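Local coordinates for iron binding protein FbpA (Mannheimia haemolytica, PDB 1Q35) that binds ferric iron through tyrosine side chains and probably delivers it, as a periplasmic solute-binding protein, for uptake into the cell, at residues F88-N92 against D93-G97; N245-K248 against L249-L253. All coordinates share one frame; numbering follows the deposited sequence.

Contact 1: residues F88-N92 against D93-G97; sequences FRDSN and DQWFG
The carboxylate of Asp90 holds the tight loop before strand 96-108 from within while its own CB is pressed against the indole of Trp95. That CB sits over one face of the five-membered ring, 3.4 Å from its centroid, a CH-pi contact in which carboxylate and ring planes are almost parallel, 6° apart. With CG anti to the backbone N (chi1 -170°), the carboxylate is carried on toward the turn. There OD1 accepts from Gln94 N at 2.9 Å on its anti side, whereas Asn92 N comes to OD2 from above the carboxylate plane, closing an Asx turn. The backbone of Asp90 to Asp93 makes a type I beta turn, in which Asp93 N donates to Asp90 O. Beyond it, a nearly straight bond from Asp90 N to Trp95 O (3.0 Å) and a more bent one from Gly97 N to Phe88 O clamp the two arms around the single bridge of Arg89 with Phe96.

Aspartate suits this place because its short side chain can reach two backbone N-H groups. Water 2 lies in the plane of the indole at its edge, accepting from Trp95 NE1 at 3.0 Å and donating to Asp90 OD2. Arg89 lays CB 3.7 Å from Phe96 CD2, and its NE is bound by Ile84 O. Helix 60-68 and strand 228-236 supply further packing for the indole. Asp90 is buried, yet two backbone amides and water 2 donate to its carboxylate oxygens; such donors would be expected to stabilise its ionised form.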
loop_
_atom_site.group_PDB
_atom_site.type_symbol
_atom_site.label_atom_id
_atom_site.label_comp_id
_atom_site.label_asym_id
_atom_site.label_seq_id
_atom_site.Cartn_x
_atom_site.Cartn_y
_atom_site.Cartn_z
ATOM N N PHE A 88 13.953 1.001 -4.582
ATOM C CA PHE A 88 12.533 1.305 -4.766
ATOM C C PHE A 88 12.124 1.395 -6.232
ATOM O O PHE A 88 11.072 1.932 -6.538
ATOM C CB PHE A 88 12.179 2.606 -4.040
ATOM C CG PHE A 88 12.438 2.557 -2.562
ATOM C CD1 PHE A 88 11.919 1.524 -1.790
ATOM C CD2 PHE A 88 13.219 3.521 -1.948
ATOM C CE1 PHE A 88 12.162 1.463 -0.426
ATOM C CE2 PHE A 88 13.465 3.465 -0.577
ATOM C CZ PHE A 88 12.934 2.433 0.179
ATOM N N ARG A 89 12.946 0.870 -7.139
ATOM C CA ARG A 89 12.551 0.744 -8.540
ATOM C C ARG A 89 13.164 -0.503 -9.165
ATOM O O ARG A 89 14.120 -1.075 -8.646
ATOM C CB ARG A 89 12.913 1.999 -9.341
ATOM C CG ARG A 89 14.363 2.440 -9.246
ATOM C CD ARG A 89 14.660 3.695 -10.053
ATOM N NE ARG A 89 15.920 4.315 -9.654
ATOM C CZ ARG A 89 17.129 3.894 -10.019
ATOM N NH1 ARG A 89 18.203 4.533 -9.568
ATOM N NH2 ARG A 89 17.284 2.862 -10.843
ATOM N N ASP A 90 12.571 -0.922 -10.273
ATOM C CA ASP A 90 12.979 -2.113 -10.999
ATOM C C ASP A 90 14.421 -1.979 -11.474
ATOM O O ASP A 90 14.787 -0.973 -12.073
ATOM C CB ASP A 90 12.065 -2.269 -12.211
ATOM C CG ASP A 90 12.228 -3.592 -12.921
ATOM O OD1 ASP A 90 11.654 -3.732 -14.023
ATOM O OD2 ASP A 90 12.898 -4.541 -12.468
ATOM N N SER A 91 15.237 -2.998 -11.236
ATOM C CA SER A 91 16.591 -2.999 -11.794
ATOM C C SER A 91 16.541 -3.030 -13.330
ATOM O O SER A 91 17.466 -2.566 -13.998
ATOM C CB SER A 91 17.408 -4.173 -11.251
ATOM O OG SER A 91 16.884 -5.409 -11.683
ATOM N N ASN A 92 15.449 -3.571 -13.866
ATOM C CA ASN A 92 15.189 -3.648 -15.307
ATOM C C ASN A 92 14.265 -2.534 -15.846
ATOM O O ASN A 92 13.733 -2.650 -16.948
ATOM C CB ASN A 92 14.597 -5.031 -15.624
ATOM C CG ASN A 92 14.570 -5.351 -17.114
ATOM O OD1 ASN A 92 13.560 -5.834 -17.631
ATOM N ND2 ASN A 92 15.675 -5.098 -17.803
ATOM N N ASP A 93 14.061 -1.476 -15.055
ATOM C CA ASP A 93 13.467 -0.211 -15.519
ATOM C C ASP A 93 12.000 -0.249 -15.973
ATOM O O ASP A 93 11.561 0.648 -16.687
ATOM C CB ASP A 93 14.313 0.398 -16.652
ATOM C CG ASP A 93 15.734 0.699 -16.233
ATOM O OD1 ASP A 93 15.998 0.942 -15.035
ATOM O OD2 ASP A 93 16.666 0.730 -17.066
ATOM N N GLN A 94 11.224 -1.233 -15.530
ATOM C CA GLN A 94 9.822 -1.324 -15.948
ATOM C C GLN A 94 8.802 -0.872 -14.895
ATOM O O GLN A 94 7.621 -0.770 -15.203
ATOM C CB GLN A 94 9.488 -2.743 -16.397
ATOM C CG GLN A 94 10.218 -3.183 -17.655
ATOM C CD GLN A 94 9.556 -4.372 -18.301
ATOM O OE1 GLN A 94 9.765 -5.508 -17.874
ATOM N NE2 GLN A 94 8.729 -4.120 -19.308
ATOM N N TRP A 95 9.248 -0.621 -13.666
ATOM C CA TRP A 95 8.362 -0.094 -12.625
ATOM C C TRP A 95 9.144 0.781 -11.658
ATOM O O TRP A 95 10.344 0.611 -11.468
ATOM C CB TRP A 95 7.612 -1.214 -11.884
ATOM C CG TRP A 95 8.487 -2.169 -11.121
ATOM C CD1 TRP A 95 8.913 -3.397 -11.537
ATOM C CD2 TRP A 95 9.028 -1.987 -9.802
ATOM N NE1 TRP A 95 9.699 -3.979 -10.573
ATOM C CE2 TRP A 95 9.785 -3.137 -9.495
ATOM C CE3 TRP A 95 8.961 -0.961 -8.850
ATOM C CZ2 TRP A 95 10.467 -3.291 -8.284
ATOM C CZ3 TRP A 95 9.636 -1.119 -7.642
ATOM C CH2 TRP A 95 10.380 -2.274 -7.377
ATOM N N PHE A 96 8.427 1.705 -11.022
ATOM C CA PHE A 96 9.025 2.734 -10.183
ATOM C C PHE A 96 8.172 2.991 -8.953
ATOM O O PHE A 96 6.988 3.286 -9.057
ATOM C CB PHE A 96 9.201 4.018 -10.988
ATOM C CG PHE A 96 10.006 3.806 -12.224
ATOM C CD1 PHE A 96 9.387 3.454 -13.415
ATOM C CD2 PHE A 96 11.388 3.853 -12.176
ATOM C CE1 PHE A 96 10.135 3.190 -14.553
ATOM C CE2 PHE A 96 12.139 3.600 -13.314
ATOM C CZ PHE A 96 11.511 3.264 -14.496
ATOM N N GLY A 97 8.785 2.854 -7.788
ATOM C CA GLY A 97 8.154 3.224 -6.535
ATOM C C GLY A 97 8.155 4.731 -6.359
ATOM O O GLY A 97 9.123 5.408 -6.703
HETATM O O HOH W 1 15.077 1.602 -12.531
HETATM O O HOH W 2 11.520 -6.299 -10.923
HETATM O O HOH W 3 11.244 -5.953 -15.472
HETATM O O HOH W 4 18.360 -1.842 -16.909
#

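Contact 2: residues N245-K248 against L249-L253; sequences NAVK and LIEYL
The carboxylate of Glu251 is the flat group that meets a side chain across this stretch of helix 243-254: Val247 CG1 lies over one face of it, almost directly above CD, 3.5 Å from both CD and OE1. The two side chains cross at a slant, one turn of helix apart. Val247 CG1 is anti to the backbone N (chi1 169°), which puts this methyl on the side of the carbonyl carbon and hence toward the following turn. Glu251 CG packs closely on the backbone as well, 3.2 Å from Val247 O. OE1 also has a polar partner in Ser77 OG, so the methyl borders a carboxylate that is already hydrogen-bonded. The phenol ring of Tyr252 points off the helix, and it is CB that touches the preceding turn, 3.3 Å from Lys248 O; the hydroxyl is bound by Asp25 OD2.

Four i to i+4 backbone bonds tie the two turns together. Glu251 N to Val247 O measures 2.9 Å with a C=O...N angle of 161°, and Tyr252 N to Lys248 O is equally short but more bent at the carbonyl, 147°. Ile250 covers the backbone with both branches: CG1 is 3.5 Å from Val247 O and CG2 3.6 Å from Ala246 O.

Residue types follow the sides of the helix. Small Ala246 fits close to strands 54-57 and 228-236, Leu249 packs on Leu19 and Phe22 of helix 16-26 and on Val54, and Ile250 faces strand 228-236, while the long chain of Lys248 extends on the exposed side. The helix is thus amphipathic: aliphatic groups seat it on the sheet, and Glu251 and Tyr252, both partly exposed, make polar links to Ser77 and Asp25.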
loop_
_atom_site.group_PDB
_atom_site.type_symbol
_atom_site.label_atom_id
_atom_site.label_comp_id
_atom_site.label_asym_id
_atom_site.label_seq_id
_atom_site.Cartn_x
_atom_site.Cartn_y
_atom_site.Cartn_z
ATOM N N ASN A 245 5.028 12.347 -22.653
ATOM C CA ASN A 245 4.235 12.976 -21.591
ATOM C C ASN A 245 4.115 12.076 -20.359
ATOM O O ASN A 245 4.116 12.563 -19.226
ATOM C CB ASN A 245 2.846 13.365 -22.108
ATOM C CG ASN A 245 2.886 14.551 -23.065
ATOM O OD1 ASN A 245 3.888 15.259 -23.154
ATOM N ND2 ASN A 245 1.785 14.776 -23.772
ATOM N N ALA A 246 4.024 10.768 -20.581
ATOM C CA ALA A 246 3.976 9.800 -19.484
ATOM C C ALA A 246 5.278 9.830 -18.697
ATOM O O ALA A 246 5.261 9.784 -17.466
ATOM C CB ALA A 246 3.701 8.406 -20.012
ATOM N N VAL A 247 6.406 9.924 -19.394
ATOM C CA VAL A 247 7.700 10.000 -18.733
ATOM C C VAL A 247 7.789 11.292 -17.926
ATOM O O VAL A 247 8.259 11.277 -16.789
ATOM C CB VAL A 247 8.867 9.894 -19.738
ATOM C CG1 VAL A 247 10.196 10.236 -19.081
ATOM C CG2 VAL A 247 8.921 8.493 -20.320
ATOM N N LYS A 248 7.318 12.403 -18.484
ATOM C CA LYS A 248 7.321 13.663 -17.745
ATOM C C LYS A 248 6.469 13.580 -16.472
ATOM O O LYS A 248 6.838 14.152 -15.450
ATOM C CB LYS A 248 6.867 14.819 -18.636
ATOM C CG LYS A 248 7.940 15.244 -19.639
ATOM C CD LYS A 248 7.461 16.325 -20.591
ATOM C CE LYS A 248 8.586 16.774 -21.520
ATOM N NZ LYS A 248 8.084 17.378 -22.787
ATOM N N LEU A 249 5.352 12.863 -16.532
ATOM C CA LEU A 249 4.506 12.677 -15.352
ATOM C C LEU A 249 5.224 11.883 -14.261
ATOM O O LEU A 249 5.229 12.302 -13.100
ATOM C CB LEU A 249 3.184 12.002 -15.712
ATOM C CG LEU A 249 2.277 11.658 -14.520
ATOM C CD1 LEU A 249 1.973 12.879 -13.658
ATOM C CD2 LEU A 249 0.998 11.032 -14.998
ATOM N N ILE A 250 5.838 10.755 -14.603
ATOM C CA ILE A 250 6.463 9.947 -13.562
ATOM C C ILE A 250 7.733 10.618 -13.031
ATOM O O ILE A 250 8.024 10.529 -11.844
ATOM C CB ILE A 250 6.658 8.462 -13.987
ATOM C CG1 ILE A 250 7.723 8.277 -15.065
ATOM C CG2 ILE A 250 5.342 7.878 -14.465
ATOM C CD1 ILE A 250 8.070 6.822 -15.280
ATOM N N GLU A 251 8.448 11.344 -13.889
ATOM C CA GLU A 251 9.564 12.172 -13.445
ATOM C C GLU A 251 9.087 13.252 -12.473
ATOM O O GLU A 251 9.728 13.499 -11.456
ATOM C CB GLU A 251 10.280 12.806 -14.647
ATOM C CG GLU A 251 11.103 11.801 -15.444
ATOM C CD GLU A 251 11.732 12.370 -16.708
ATOM O OE1 GLU A 251 12.721 11.775 -17.181
ATOM O OE2 GLU A 251 11.241 13.390 -17.232
ATOM N N TYR A 252 7.957 13.873 -12.781
ATOM C CA TYR A 252 7.370 14.887 -11.904
ATOM C C TYR A 252 7.003 14.295 -10.542
ATOM O O TYR A 252 7.295 14.887 -9.504
ATOM C CB TYR A 252 6.119 15.502 -12.536
ATOM C CG TYR A 252 5.534 16.644 -11.731
ATOM C CD1 TYR A 252 4.591 16.409 -10.734
ATOM C CD2 TYR A 252 5.932 17.956 -11.960
ATOM C CE1 TYR A 252 4.058 17.450 -9.987
ATOM C CE2 TYR A 252 5.405 19.006 -11.222
ATOM C CZ TYR A 252 4.466 18.746 -10.239
ATOM O OH TYR A 252 3.945 19.784 -9.503
ATOM N N LEU A 253 6.367 13.129 -10.551
ATOM C CA LEU A 253 5.931 12.493 -9.307
ATOM C C LEU A 253 7.118 12.072 -8.440
ATOM O O LEU A 253 6.977 11.965 -7.217
ATOM C CB LEU A 253 5.006 11.304 -9.589
ATOM C CG LEU A 253 3.649 11.674 -10.198
ATOM C CD1 LEU A 253 2.878 10.432 -10.609
ATOM C CD2 LEU A 253 2.815 12.535 -9.252
#

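How the contacts relate
Contact 1 comes first along the chain and contact 2 much later, yet their centres are only about 14 Å apart, and they meet directly where Phe96 CD1 packs 4.1 Å from Ile250 CD1. Strand 228-236 connects them further: Val234 touches the side chains of both Phe96 and Ile250, and Phe96 also pairs with Val234 through its backbone. The loop that opens strand 96-108 and helix 243-254 therefore meet through side chains packed around Val234 of the mixed sheet. Both lie away from Tyr142, Tyr198 and Tyr199, which bind ferric iron in another structure of this protein (this model is iron-free), so they belong to the framework of the solute-binding fold, not the metal site.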